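Local coordinates for protein-tyrosine-phosphatase (Chaetomium thermophilum var. thermophilum DSM 1495, PDB 5M43) that probably removes phosphate from tyrosine, serine and threonine residues of proteins, as the dual-specificity phosphatase domain of Yvh1, a protein linked to ribosome assembly, at residues A[4-9]-A[147-152]; A[113-118]-A[141-146]; A[109-114]-A[153-158]. One frame throughout, in Å; residues are numbered along the deposited sequence. Where two conformers were deposited one is given.

Interaction 1. Residues A[4-9]-A[147-152]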
# COMPACT_ATOMS: atom_id res chain seq x y z
N ASN A 4 -0.61 -11.19 -2.47
CA ASN A 4 -1.06 -10.99 -3.84
C ASN A 4 -0.39 -9.81 -4.51
O ASN A 4 -0.13 -8.78 -3.89
CB ASN A 4 -2.56 -10.81 -3.88
CG ASN A 4 -3.29 -12.08 -3.53
OD1 ASN A 4 -3.13 -13.13 -4.19
ND2 ASN A 4 -4.03 -12.03 -2.44
N ARG A 5 -0.06 -10.00 -5.79
CA ARG A 5 0.59 -8.93 -6.57
C ARG A 5 -0.47 -8.00 -7.15
O ARG A 5 -1.41 -8.44 -7.85
CB ARG A 5 1.40 -9.59 -7.69
CG ARG A 5 2.27 -8.53 -8.45
CD ARG A 5 2.84 -9.15 -9.76
NE ARG A 5 3.70 -8.21 -10.49
CZ ARG A 5 3.21 -7.27 -11.28
NH1 ARG A 5 1.89 -7.20 -11.45
NH2 ARG A 5 4.08 -6.50 -12.02
N ILE A 6 -0.28 -6.68 -6.93
CA ILE A 6 -1.21 -5.71 -7.49
C ILE A 6 -1.11 -5.67 -9.02
O ILE A 6 -0.01 -5.67 -9.59
CB ILE A 6 -0.88 -4.32 -6.88
CG1 ILE A 6 -1.02 -4.36 -5.31
CG2 ILE A 6 -1.79 -3.25 -7.51
CD1 ILE A 6 -2.48 -4.77 -4.83
N LYS A 7 -2.26 -5.61 -9.70
CA LYS A 7 -2.30 -5.52 -11.16
C LYS A 7 -1.52 -4.31 -11.68
O LYS A 7 -1.57 -3.23 -11.07
CB LYS A 7 -3.77 -5.45 -11.61
CG LYS A 7 -3.98 -5.29 -13.10
CD LYS A 7 -5.47 -5.16 -13.43
CE LYS A 7 -5.62 -5.12 -14.96
NZ LYS A 7 -7.05 -5.02 -15.32
N GLY A 8 -0.73 -4.55 -12.72
CA GLY A 8 -0.00 -3.44 -13.31
C GLY A 8 1.48 -3.70 -13.38
O GLY A 8 1.95 -4.82 -13.26
N ASP A 9 2.24 -2.64 -13.64
CA ASP A 9 3.66 -2.83 -13.92
C ASP A 9 4.54 -2.79 -12.68
O ASP A 9 5.75 -2.97 -12.80
CB ASP A 9 4.12 -1.78 -14.92
CG ASP A 9 3.42 -1.93 -16.24
OD1 ASP A 9 3.13 -3.09 -16.60
OD2 ASP A 9 3.21 -0.91 -16.94
N ARG A 147 -9.00 -5.14 -6.05
CA ARG A 147 -9.82 -6.36 -5.88
C ARG A 147 -9.59 -7.35 -7.04
O ARG A 147 -9.93 -8.56 -6.88
CB ARG A 147 -11.30 -6.00 -5.82
CG ARG A 147 -11.67 -5.54 -4.41
CD ARG A 147 -13.05 -4.93 -4.39
NE ARG A 147 -13.45 -4.76 -2.99
CZ ARG A 147 -14.59 -4.23 -2.62
NH1 ARG A 147 -15.46 -3.78 -3.54
NH2 ARG A 147 -14.89 -4.16 -1.32
N GLU A 148 -9.01 -6.92 -8.16
CA GLU A 148 -8.75 -7.87 -9.22
C GLU A 148 -7.74 -8.94 -8.81
O GLU A 148 -7.76 -10.04 -9.38
CB GLU A 148 -8.28 -7.15 -10.49
CG GLU A 148 -9.37 -6.26 -11.06
CD GLU A 148 -9.07 -5.75 -12.44
OE1 GLU A 148 -8.64 -6.56 -13.29
OE2 GLU A 148 -9.27 -4.54 -12.67
N THR A 149 -6.86 -8.65 -7.86
CA THR A 149 -5.95 -9.68 -7.36
C THR A 149 -6.03 -9.89 -5.86
O THR A 149 -5.48 -10.90 -5.38
CB THR A 149 -4.49 -9.41 -7.72
OG1 THR A 149 -4.06 -8.20 -7.05
CG2 THR A 149 -4.31 -9.27 -9.21
N ARG A 150 -6.71 -8.98 -5.11
CA ARG A 150 -6.92 -9.15 -3.67
C ARG A 150 -8.42 -9.00 -3.43
O ARG A 150 -8.90 -7.96 -2.98
CB ARG A 150 -6.10 -8.11 -2.88
CG ARG A 150 -6.17 -8.29 -1.36
CD ARG A 150 -5.35 -9.49 -0.92
NE ARG A 150 -5.35 -9.65 0.58
CZ ARG A 150 -4.78 -10.70 1.18
NH1 ARG A 150 -4.18 -11.65 0.41
NH2 ARG A 150 -4.78 -10.87 2.51
N PRO A 151 -9.21 -10.03 -3.73
CA PRO A 151 -10.66 -9.84 -3.71
C PRO A 151 -11.22 -9.47 -2.34
O PRO A 151 -12.29 -8.83 -2.29
CB PRO A 151 -11.21 -11.21 -4.21
CG PRO A 151 -10.00 -12.14 -4.21
CD PRO A 151 -8.79 -11.30 -4.36
N ILE A 152 -10.55 -9.82 -1.22
CA ILE A 152 -11.10 -9.42 0.10
C ILE A 152 -10.89 -7.94 0.40
O ILE A 152 -11.47 -7.46 1.41
CB ILE A 152 -10.47 -10.23 1.24
CG1 ILE A 152 -11.32 -10.20 2.52
CG2 ILE A 152 -9.02 -9.82 1.49
CD1 ILE A 152 -10.74 -11.07 3.60
O HOH W 1 -4.68 -5.62 -8.13
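Glu148 opens the contact with a salt bridge to Lys7: OE1 lies 3.0 Å from Lys7 NZ, which meets it on the syn side, 25° out of the carboxylate plane. The two chains, both extended, cross obliquely, and Glu148 OE1 also rests against the lysine methylene, 3.5 Å from Lys7 CD. Glu148 was modelled in two conformers, so the salt bridge is certain for one of them only; Lys7 has a second partner for its charge in the ring of Trp145. Thr149 comes next and makes a direct side-chain hydrogen bond to the strand. Its chi1 of 65° sets OG1 between its own backbone N and carbonyl carbon, from where OG1 donates to Arg5 O at 2.8 Å, approaching from above the carbonyl plane (49° out of it). A water donates to Thr149 OG1 at 2.9 Å and accepts from Lys7 N at 2.9 Å, adding an indirect tie beside the direct one. The carbonyl O of Thr149 faces the Asn4 side chain, 3.3 Å from Asn4 CB. Arg150 crosses the Asn4 side chain at about a right angle, with the Asn4 amide at the edge of its guanidinium. That guanidinium donates elsewhere, NE to Gly106 O and NH2 to Met105 O. The contact thus joins edge strand 4-5 to the loop between helices 135-147 and 157-168, next to the phosphate-binding signature loop of the protein-tyrosine phosphatase fold.

Interaction 2. Residues A[113-118]-A[141-146]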
# COMPACT_ATOMS: atom_id res chain seq x y z
N ALA A 113 -3.37 1.97 2.08
CA ALA A 113 -2.04 2.47 1.68
C ALA A 113 -1.78 2.25 0.19
O ALA A 113 -1.23 3.14 -0.47
CB ALA A 113 -0.97 1.78 2.53
N ILE A 114 -2.15 1.07 -0.33
CA ILE A 114 -1.90 0.79 -1.75
C ILE A 114 -2.75 1.70 -2.61
O ILE A 114 -2.27 2.22 -3.61
CB ILE A 114 -2.18 -0.69 -2.04
CG1 ILE A 114 -1.00 -1.45 -1.43
CG2 ILE A 114 -2.41 -0.90 -3.58
CD1 ILE A 114 -1.04 -2.89 -1.66
N ILE A 115 -4.03 1.88 -2.24
CA ILE A 115 -4.88 2.76 -3.02
C ILE A 115 -4.29 4.18 -3.03
O ILE A 115 -4.31 4.86 -4.06
CB ILE A 115 -6.32 2.72 -2.49
CG1 ILE A 115 -6.94 1.35 -2.81
CG2 ILE A 115 -7.13 3.92 -3.04
CD1 ILE A 115 -8.32 1.30 -2.13
N ALA A 116 -3.81 4.66 -1.87
CA ALA A 116 -3.22 6.01 -1.85
C ALA A 116 -2.08 6.13 -2.85
O ALA A 116 -1.93 7.16 -3.51
CB ALA A 116 -2.72 6.34 -0.45
N TYR A 117 -1.24 5.09 -2.93
CA TYR A 117 -0.15 5.09 -3.89
C TYR A 117 -0.68 5.05 -5.31
O TYR A 117 -0.21 5.81 -6.18
CB TYR A 117 0.76 3.91 -3.57
CG TYR A 117 1.71 3.60 -4.72
CD1 TYR A 117 2.88 4.28 -4.89
CD2 TYR A 117 1.40 2.58 -5.62
CE1 TYR A 117 3.72 3.99 -5.98
CE2 TYR A 117 2.23 2.24 -6.68
CZ TYR A 117 3.43 2.92 -6.83
OH TYR A 117 4.26 2.66 -7.91
N LEU A 118 -1.69 4.18 -5.58
CA LEU A 118 -2.20 4.06 -6.95
C LEU A 118 -2.85 5.37 -7.42
O LEU A 118 -2.71 5.76 -8.58
CB LEU A 118 -3.22 2.92 -7.06
CG LEU A 118 -2.73 1.50 -6.82
CD1 LEU A 118 -3.94 0.55 -6.85
CD2 LEU A 118 -1.77 1.16 -8.01
N ARG A 141 -12.82 3.16 -8.08
CA ARG A 141 -12.14 2.51 -9.19
C ARG A 141 -10.80 1.93 -8.76
O ARG A 141 -10.39 0.87 -9.25
CB ARG A 141 -12.00 3.49 -10.36
CG ARG A 141 -13.37 3.78 -10.98
CD ARG A 141 -13.39 4.99 -11.89
NE ARG A 141 -12.41 4.84 -12.96
CZ ARG A 141 -12.39 5.60 -14.05
NH1 ARG A 141 -11.45 5.39 -14.98
NH2 ARG A 141 -13.31 6.53 -14.23
N ALA A 142 -10.07 2.63 -7.87
CA ALA A 142 -8.79 2.10 -7.38
C ALA A 142 -9.03 0.88 -6.49
O ALA A 142 -8.28 -0.10 -6.58
CB ALA A 142 -8.01 3.18 -6.61
N LEU A 143 -10.09 0.90 -5.69
CA LEU A 143 -10.42 -0.28 -4.89
C LEU A 143 -10.75 -1.47 -5.79
O LEU A 143 -10.32 -2.60 -5.51
CB LEU A 143 -11.56 0.05 -3.91
CG LEU A 143 -12.21 -1.17 -3.24
CD1 LEU A 143 -11.18 -1.86 -2.38
CD2 LEU A 143 -13.33 -0.70 -2.32
N GLU A 144 -11.55 -1.26 -6.84
CA GLU A 144 -11.87 -2.39 -7.72
C GLU A 144 -10.63 -2.89 -8.46
O GLU A 144 -10.49 -4.10 -8.73
CB GLU A 144 -12.94 -2.00 -8.73
CG GLU A 144 -14.25 -1.65 -8.11
CD GLU A 144 -14.74 -2.80 -7.26
OE1 GLU A 144 -14.69 -3.97 -7.73
OE2 GLU A 144 -15.13 -2.56 -6.12
N TRP A 145 -9.70 -1.98 -8.74
CA TRP A 145 -8.42 -2.41 -9.33
C TRP A 145 -7.67 -3.35 -8.39
O TRP A 145 -7.20 -4.43 -8.80
CB TRP A 145 -7.58 -1.15 -9.63
CG TRP A 145 -6.25 -1.45 -10.32
CD1 TRP A 145 -5.07 -1.80 -9.73
CD2 TRP A 145 -6.01 -1.40 -11.70
NE1 TRP A 145 -4.07 -1.95 -10.70
CE2 TRP A 145 -4.64 -1.72 -11.91
CE3 TRP A 145 -6.83 -1.11 -12.80
CZ2 TRP A 145 -4.05 -1.75 -13.20
CZ3 TRP A 145 -6.22 -1.16 -14.11
CH2 TRP A 145 -4.86 -1.45 -14.27
N VAL A 146 -7.57 -2.98 -7.11
CA VAL A 146 -6.94 -3.84 -6.13
C VAL A 146 -7.67 -5.18 -6.05
O VAL A 146 -7.03 -6.23 -5.98
CB VAL A 146 -6.89 -3.16 -4.75
CG1 VAL A 146 -6.36 -4.12 -3.69
CG2 VAL A 146 -5.93 -1.92 -4.88
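Leu118 N donates to Ile114 O at 2.8 Å, a helical bond linking two residues of helix 109-121 whose side chains both reach Val146. No hydrogen bond passes between 113-118 and 141-146; the interface is made of carbon. Val146 CG2 is its hub, 3.7 Å from Leu118 CD1 and 3.9 Å from Ile114 CG2, with Ile115 CG1 at a similar range. Ile115 spreads its branches over the partner helix: CG2 meets Ala142 CB at 3.8 Å, while the extended chi2 (174°) carries CD1 to the backbone of Leu143, 3.8 Å from Leu143 CA. The small Ala142 lets the backbones come close here, its CA lying 5.9 Å from that of Ile115. Leu118 CD1 also reaches Trp145 CD1 at 3.9 Å, the two side chains crossing at about a right angle. The indole nitrogen of Trp145 bonds to Lys7 O, and its ring receives Arg125 as a cation-pi partner. The segment axes approach to 9.6 Å and run at 117° to each other, a steep crossing nearer perpendicular than antiparallel. This is a buried crossing of two helices within the dual-specificity phosphatase catalytic domain, one of them the helix that follows the CX5R signature loop.

Interaction 3. Residues A[109-114]-A[153-158]. With NO3 (nitrate ion), chain B.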
# COMPACT_ATOMS: atom_id res chain seq x y z
N ARG A 109 -6.34 -1.77 6.24
CA ARG A 109 -5.21 -0.85 6.44
C ARG A 109 -4.23 -0.88 5.24
O ARG A 109 -3.90 0.16 4.68
CB ARG A 109 -4.48 -1.19 7.73
CG ARG A 109 -5.23 -0.64 8.97
CD ARG A 109 -4.61 -1.21 10.19
NE ARG A 109 -5.06 -2.61 10.37
CZ ARG A 109 -4.90 -3.28 11.51
NH1 ARG A 109 -4.29 -2.68 12.54
NH2 ARG A 109 -5.36 -4.55 11.63
N SER A 110 -3.72 -2.06 4.88
CA SER A 110 -2.73 -2.15 3.81
C SER A 110 -3.33 -1.72 2.47
O SER A 110 -2.64 -1.12 1.64
CB SER A 110 -2.15 -3.59 3.69
OG SER A 110 -3.23 -4.48 3.58
N VAL A 111 -4.59 -2.09 2.24
CA VAL A 111 -5.25 -1.76 0.98
C VAL A 111 -5.39 -0.25 0.86
O VAL A 111 -5.28 0.30 -0.24
CB VAL A 111 -6.62 -2.48 0.91
CG1 VAL A 111 -7.50 -2.03 -0.25
CG2 VAL A 111 -6.37 -4.00 0.74
N THR A 112 -5.73 0.42 1.98
CA THR A 112 -5.79 1.88 1.93
C THR A 112 -4.46 2.49 1.52
O THR A 112 -4.40 3.42 0.69
CB THR A 112 -6.24 2.40 3.30
OG1 THR A 112 -7.57 1.93 3.57
CG2 THR A 112 -6.19 3.98 3.32
N ALA A 113 -3.37 1.97 2.08
CA ALA A 113 -2.04 2.47 1.68
C ALA A 113 -1.78 2.25 0.19
O ALA A 113 -1.23 3.14 -0.47
CB ALA A 113 -0.97 1.78 2.53
N ILE A 114 -2.15 1.07 -0.33
CA ILE A 114 -1.90 0.79 -1.75
C ILE A 114 -2.75 1.70 -2.61
O ILE A 114 -2.27 2.22 -3.61
CB ILE A 114 -2.18 -0.69 -2.04
CG1 ILE A 114 -1.00 -1.45 -1.43
CG2 ILE A 114 -2.41 -0.90 -3.58
CD1 ILE A 114 -1.04 -2.89 -1.66
N ALA A 153 -10.18 -7.21 -0.46
CA ALA A 153 -9.88 -5.80 -0.19
C ALA A 153 -11.15 -5.01 0.12
O ALA A 153 -12.17 -5.16 -0.57
CB ALA A 153 -9.18 -5.20 -1.41
N GLY A 154 -11.08 -4.16 1.15
CA GLY A 154 -12.23 -3.40 1.57
C GLY A 154 -11.90 -2.52 2.75
O GLY A 154 -12.17 -2.87 3.89
N PRO A 155 -11.39 -1.31 2.48
CA PRO A 155 -11.12 -0.39 3.61
C PRO A 155 -12.37 -0.02 4.36
O PRO A 155 -13.48 0.12 3.80
CB PRO A 155 -10.50 0.86 2.94
CG PRO A 155 -9.94 0.30 1.54
CD PRO A 155 -10.98 -0.75 1.18
N ASN A 156 -12.18 0.22 5.64
CA ASN A 156 -13.30 0.63 6.47
C ASN A 156 -13.81 2.01 6.01
O ASN A 156 -13.13 2.72 5.28
CB ASN A 156 -12.90 0.56 7.95
CG ASN A 156 -12.06 1.74 8.44
OD1 ASN A 156 -12.40 2.90 8.24
ND2 ASN A 156 -10.98 1.44 9.14
N ASP A 157 -15.03 2.38 6.46
CA ASP A 157 -15.73 3.56 5.94
C ASP A 157 -14.94 4.85 6.18
O ASP A 157 -14.94 5.75 5.34
CB ASP A 157 -17.11 3.75 6.61
CG ASP A 157 -18.16 2.74 6.19
OD1 ASP A 157 -17.83 1.85 5.41
OD2 ASP A 157 -19.32 2.79 6.72
N GLY A 158 -14.23 4.93 7.31
CA GLY A 158 -13.43 6.12 7.60
C GLY A 158 -12.22 6.22 6.69
O GLY A 158 -11.84 7.32 6.25
N NO3 B . -6.81 -4.99 8.23
O1 NO3 B . -7.29 -5.51 7.18
O2 NO3 B . -6.23 -5.71 9.08
O3 NO3 B . -6.77 -3.73 8.33
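Val111 and Pro155 cross at about a right angle, the CG1 branch of Val111 meeting the proline ring at Pro155 CG, 3.8 Å away. Ala153 CB touches both branches of the valine, lying 3.7 Å from Val111 CG2, so the valine fork fits against both residues. Thr112 meets the same proline through OG1, 3.2 Å from Pro155 CB; that hydroxyl is hydrogen-bonded to Ser108 O, which fixes its rotation. Farther along, Asn156 caps helix 157-168: its OD1 accepts from Phe159 N and, weakly, from Gly158 N.

Arg109, the first residue of helix 109-121, binds a nitrate, probably from the crystallisation liquor. Its chain bends at chi3 (-78°), bringing NE round to nitrate O3 at 2.9 Å, the oxygen that Arg109 N also reaches at 2.9 Å. Arg109 NH2 holds nitrate O2 at 2.9 Å, and the three bonds are nearly straight, 162° to 167°, with the ion at the guanidinium edge and in its plane. An alanine here removes NE, NH1 and NH2, and would probably leave the ion loosely held by backbone N-H groups and Ile59 O without its NH1 partner. Ser108, Met105 and Lys107 add backbone N-H donors. Such a ring of donors around a flat oxyanion, in the Cys103-to-Arg109 CX5R loop, is consistent with a phosphate-binding pocket that the apolar packing of Val111 and Pro155 adjoins.

Overall arrangement
The three contacts meet round helix 109-121 and the chain that runs from helix 135-147 into helix 157-168. Interactions 2 and 3 start from overlapping parts of helix 109-121, share Ala113 and Ile114, and have centres about 9 Å apart; they touch where Leu143 and Val146 pack on Pro155 and Ala153. Interaction 1 lies about 9 Å from interaction 2 and about 13 Å from interaction 3, centre to centre. It bridges to both: Ile6 packs on Ile114, and Arg147 NE meets Ala153 O. In sequence, 4-9 leads and 109-118 follows, then 141-146, 147-152 and 153-158; interaction 2 falls between the segments of interaction 1, whereas interactions 1 and 3 alternate. The N-terminal edge strand and later helices thus converge beside the signature loop.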